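Local coordinates for protein 1,3-alpha-isomaltosidase (Kribbella flavida DSM 17836, PDB 5X3I) that hydrolyses the alpha-1,3-glucosidic linkages of a cyclic tetrasaccharide derived from starch, releasing isomaltose inside the cell, at residues A[140-152]-A[162-176]. The protein carries 1 engineered substitution. Residues are numbered along the deposited sequence; the frame is centred on the assembly and turned at random.
Sequences SPAVWTADGVGEV and VEWLVSSQGVHRGRF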
# COMPACT_ATOMS: atom_id res chain seq x y z
N SER A 140 10.51 -29.28 14.14
CA SER A 140 10.03 -30.48 13.47
C SER A 140 10.00 -30.29 11.96
O SER A 140 9.33 -29.39 11.47
CB SER A 140 8.64 -30.85 13.98
OG SER A 140 8.61 -30.94 15.39
N PRO A 141 10.72 -31.14 11.22
CA PRO A 141 10.78 -31.07 9.76
C PRO A 141 9.43 -31.35 9.11
O PRO A 141 8.63 -32.09 9.66
CB PRO A 141 11.79 -32.17 9.39
CG PRO A 141 11.69 -33.14 10.51
CD PRO A 141 11.45 -32.31 11.74
N ALA A 142 9.19 -30.76 7.95
CA ALA A 142 7.91 -30.90 7.27
C ALA A 142 8.06 -31.52 5.89
O ALA A 142 9.13 -31.49 5.30
CB ALA A 142 7.21 -29.54 7.16
N VAL A 143 6.97 -32.08 5.38
CA VAL A 143 6.99 -32.69 4.06
C VAL A 143 5.72 -32.38 3.27
O VAL A 143 4.65 -32.21 3.84
CB VAL A 143 7.13 -34.23 4.13
CG1 VAL A 143 8.43 -34.63 4.83
CG2 VAL A 143 5.93 -34.85 4.81
N TRP A 144 5.87 -32.34 1.96
CA TRP A 144 4.74 -32.18 1.06
C TRP A 144 4.15 -33.54 0.68
O TRP A 144 4.86 -34.43 0.24
CB TRP A 144 5.16 -31.44 -0.21
CG TRP A 144 5.42 -29.98 -0.03
CD1 TRP A 144 6.62 -29.37 0.05
CD2 TRP A 144 4.43 -28.95 0.09
NE1 TRP A 144 6.46 -28.01 0.20
CE2 TRP A 144 5.12 -27.73 0.23
CE3 TRP A 144 3.03 -28.93 0.08
CZ2 TRP A 144 4.45 -26.51 0.37
CZ3 TRP A 144 2.38 -27.73 0.22
CH2 TRP A 144 3.09 -26.53 0.37
N THR A 145 2.84 -33.67 0.85
CA THR A 145 2.15 -34.92 0.56
C THR A 145 0.79 -34.64 -0.05
O THR A 145 0.20 -33.59 0.21
CB THR A 145 1.95 -35.75 1.84
OG1 THR A 145 1.15 -36.90 1.55
CG2 THR A 145 1.25 -34.93 2.91
N ALA A 146 0.29 -35.57 -0.85
CA ALA A 146 -1.08 -35.49 -1.35
C ALA A 146 -2.05 -36.20 -0.41
O ALA A 146 -3.26 -36.10 -0.60
CB ALA A 146 -1.17 -36.07 -2.74
N ASP A 147 -1.53 -36.90 0.59
CA ASP A 147 -2.36 -37.59 1.56
C ASP A 147 -2.72 -36.69 2.75
O ASP A 147 -1.83 -36.16 3.42
CB ASP A 147 -1.66 -38.85 2.09
CG ASP A 147 -1.20 -39.78 0.97
OD1 ASP A 147 -2.07 -40.37 0.31
OD2 ASP A 147 0.02 -39.93 0.77
N GLY A 148 -4.01 -36.53 3.03
CA GLY A 148 -4.44 -35.71 4.15
C GLY A 148 -5.93 -35.66 4.36
O GLY A 148 -6.70 -36.11 3.52
N VAL A 149 -6.35 -35.11 5.50
CA VAL A 149 -7.77 -34.87 5.77
C VAL A 149 -8.21 -33.53 5.20
O VAL A 149 -9.39 -33.21 5.19
CB VAL A 149 -8.10 -34.89 7.28
CG1 VAL A 149 -7.53 -36.12 7.95
CG2 VAL A 149 -7.60 -33.61 7.96
N GLY A 150 -7.24 -32.75 4.74
CA GLY A 150 -7.50 -31.41 4.24
C GLY A 150 -8.19 -31.37 2.89
O GLY A 150 -8.06 -32.29 2.09
N GLU A 151 -8.90 -30.28 2.64
CA GLU A 151 -9.62 -30.10 1.38
C GLU A 151 -9.38 -28.72 0.78
O GLU A 151 -9.28 -27.72 1.48
CB GLU A 151 -11.12 -30.29 1.58
CG GLU A 151 -11.52 -31.55 2.30
CD GLU A 151 -12.97 -31.52 2.73
OE1 GLU A 151 -13.75 -30.75 2.13
OE2 GLU A 151 -13.33 -32.26 3.67
N VAL A 152 -9.30 -28.69 -0.54
CA VAL A 152 -9.43 -27.45 -1.27
C VAL A 152 -10.84 -27.44 -1.83
O VAL A 152 -11.19 -28.30 -2.64
CB VAL A 152 -8.39 -27.33 -2.38
CG1 VAL A 152 -8.71 -26.14 -3.27
CG2 VAL A 152 -7.01 -27.21 -1.78
N VAL A 162 -3.43 -31.16 -5.69
CA VAL A 162 -3.56 -30.67 -4.33
C VAL A 162 -2.56 -31.36 -3.41
O VAL A 162 -2.48 -32.59 -3.40
CB VAL A 162 -4.97 -30.88 -3.79
CG1 VAL A 162 -5.05 -30.49 -2.33
CG2 VAL A 162 -5.98 -30.10 -4.62
N GLU A 163 -1.80 -30.58 -2.66
CA GLU A 163 -0.89 -31.15 -1.67
C GLU A 163 -0.81 -30.30 -0.41
O GLU A 163 -1.19 -29.12 -0.40
CB GLU A 163 0.49 -31.33 -2.28
CG GLU A 163 1.05 -30.11 -2.98
CD GLU A 163 2.41 -30.38 -3.59
OE1 GLU A 163 2.95 -31.47 -3.34
OE2 GLU A 163 2.93 -29.51 -4.33
N TRP A 164 -0.32 -30.92 0.66
CA TRP A 164 -0.28 -30.33 1.98
C TRP A 164 1.11 -30.41 2.58
O TRP A 164 1.78 -31.44 2.46
CB TRP A 164 -1.29 -31.02 2.88
CG TRP A 164 -2.62 -31.11 2.26
CD1 TRP A 164 -3.12 -32.14 1.53
CD2 TRP A 164 -3.62 -30.09 2.26
NE1 TRP A 164 -4.39 -31.84 1.10
CE2 TRP A 164 -4.72 -30.59 1.53
CE3 TRP A 164 -3.71 -28.81 2.81
CZ2 TRP A 164 -5.88 -29.85 1.33
CZ3 TRP A 164 -4.87 -28.08 2.62
CH2 TRP A 164 -5.94 -28.60 1.89
N LEU A 165 1.54 -29.33 3.22
CA LEU A 165 2.81 -29.32 3.92
C LEU A 165 2.56 -29.68 5.37
O LEU A 165 1.93 -28.92 6.10
CB LEU A 165 3.49 -27.96 3.81
CG LEU A 165 4.87 -27.85 4.46
CD1 LEU A 165 5.90 -28.71 3.72
CD2 LEU A 165 5.33 -26.40 4.51
N VAL A 166 3.06 -30.85 5.77
CA VAL A 166 2.72 -31.40 7.07
C VAL A 166 3.95 -31.73 7.90
O VAL A 166 5.01 -32.03 7.36
CB VAL A 166 1.84 -32.66 6.94
CG1 VAL A 166 0.64 -32.37 6.07
CG2 VAL A 166 2.65 -33.81 6.33
N SER A 167 3.80 -31.65 9.21
CA SER A 167 4.83 -32.10 10.13
C SER A 167 4.13 -32.71 11.34
O SER A 167 2.91 -32.83 11.37
CB SER A 167 5.74 -30.96 10.56
OG SER A 167 5.13 -30.19 11.59
N SER A 168 4.91 -33.08 12.35
CA SER A 168 4.34 -33.61 13.59
C SER A 168 3.49 -32.56 14.29
O SER A 168 2.66 -32.89 15.13
CB SER A 168 5.45 -34.11 14.52
OG SER A 168 6.22 -33.03 15.02
N GLN A 169 3.71 -31.30 13.95
CA GLN A 169 2.95 -30.20 14.53
C GLN A 169 1.57 -30.06 13.91
O GLN A 169 0.63 -29.68 14.59
CB GLN A 169 3.71 -28.88 14.39
CG GLN A 169 5.02 -28.83 15.16
CD GLN A 169 4.84 -29.20 16.62
OE1 GLN A 169 5.23 -30.28 17.05
NE2 GLN A 169 4.23 -28.30 17.39
N GLY A 170 1.45 -30.36 12.62
CA GLY A 170 0.17 -30.28 11.95
C GLY A 170 0.29 -29.97 10.47
O GLY A 170 1.34 -30.20 9.87
N VAL A 171 -0.79 -29.47 9.87
CA VAL A 171 -0.77 -29.09 8.47
C VAL A 171 -0.52 -27.59 8.34
O VAL A 171 -1.38 -26.77 8.66
CB VAL A 171 -2.07 -29.44 7.76
CG1 VAL A 171 -1.93 -29.22 6.28
CG2 VAL A 171 -2.46 -30.88 8.06
N HIS A 172 0.66 -27.24 7.86
CA HIS A 172 1.12 -25.86 7.80
C HIS A 172 0.63 -25.07 6.60
O HIS A 172 0.24 -23.92 6.73
CB HIS A 172 2.65 -25.85 7.86
CG HIS A 172 3.20 -26.58 9.04
ND1 HIS A 172 3.33 -25.99 10.28
CD2 HIS A 172 3.63 -27.86 9.18
CE1 HIS A 172 3.83 -26.87 11.13
NE2 HIS A 172 4.01 -28.01 10.49
N ARG A 173 0.66 -25.69 5.42
CA ARG A 173 0.28 -25.03 4.18
C ARG A 173 -0.47 -25.97 3.26
O ARG A 173 -0.26 -27.19 3.31
CB ARG A 173 1.50 -24.49 3.43
CG ARG A 173 2.42 -23.62 4.26
CD ARG A 173 3.45 -22.91 3.40
NE ARG A 173 4.31 -22.08 4.23
CZ ARG A 173 5.35 -21.39 3.79
NH1 ARG A 173 5.69 -21.42 2.52
NH2 ARG A 173 6.06 -20.67 4.64
N GLY A 174 -1.39 -25.42 2.47
CA GLY A 174 -1.90 -26.09 1.30
C GLY A 174 -1.25 -25.57 0.03
O GLY A 174 -0.73 -24.45 -0.00
N ARG A 175 -1.32 -26.37 -1.03
CA ARG A 175 -0.83 -25.99 -2.34
C ARG A 175 -1.62 -26.69 -3.44
O ARG A 175 -2.04 -27.84 -3.27
CB ARG A 175 0.66 -26.30 -2.46
CG ARG A 175 1.27 -25.90 -3.79
CD ARG A 175 2.76 -25.65 -3.66
NE ARG A 175 3.53 -26.88 -3.56
CZ ARG A 175 4.82 -26.92 -3.24
NH1 ARG A 175 5.48 -25.80 -2.97
NH2 ARG A 175 5.45 -28.08 -3.18
N PHE A 176 -1.85 -26.01 -4.55
CA PHE A 176 -2.59 -26.59 -5.66
C PHE A 176 -2.34 -25.86 -6.96
O PHE A 176 -1.65 -24.84 -7.00
CB PHE A 176 -4.09 -26.59 -5.35
CG PHE A 176 -4.68 -25.22 -5.13
CD1 PHE A 176 -4.70 -24.65 -3.87
CD2 PHE A 176 -5.24 -24.52 -6.19
CE1 PHE A 176 -5.25 -23.39 -3.67
CE2 PHE A 176 -5.79 -23.26 -5.99
CZ PHE A 176 -5.79 -22.70 -4.73
O HOH W 1 8.05 -33.27 11.81
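Trp144 lies between Leu165 and Arg175, one on each face of its indole. CB starts beside Glu163, 3.8 Å from OE1. With CG anti to the carbonyl carbon (chi1 -73°), the indole leans over the neighbouring strand. CG, CD1 and CD2 all lie against Arg175 NH2, and CZ2 meets Arg175 NH1. CE3 and CZ3 come close to the Leu165 backbone N, and CH2 reaches Arg175 CB at 3.7 Å. Leu165 covers one face: its CB stands 3.6 Å from the centroid of the six-membered ring, a CH-pi contact, while CD1 lies by NE1. On the opposite face the Arg175 guanidinium stacks almost flat, planes 14° apart, with NH2 3.4 Å from Trp144 CE2. Glu163 OE2 holds that cation by accepting from both NE and NH2 of Arg175, whose NH1 pairs with Glu259; this fixes the guanidinium's rotation. Replacing Trp144 by an alanine is likely to leave the Arg175 guanidinium without its stacking surface and to uncover the flank of Leu165.

Strand 143-145 is the outermost strand of an antiparallel sheet in the galactose mutarotase-like N-terminal domain of this family 31 hydrolase, and pairs with 162-167, which turns back through a hairpin into 170-176. Val143 and Val166 exchange two backbone hydrogen bonds, as do Thr145 and Trp164. On the sheet face away from Trp144, Val143 CG2 meets Val166 CG2 at 3.8 Å. Further along, the chain curls back over the Trp164 ring, placing Gly150 CA 4.0 Å from the centroid of its six-membered ring. Val152 CG2 then packs against Val162 CG1 and, at 4.0 Å, Phe176 CD1.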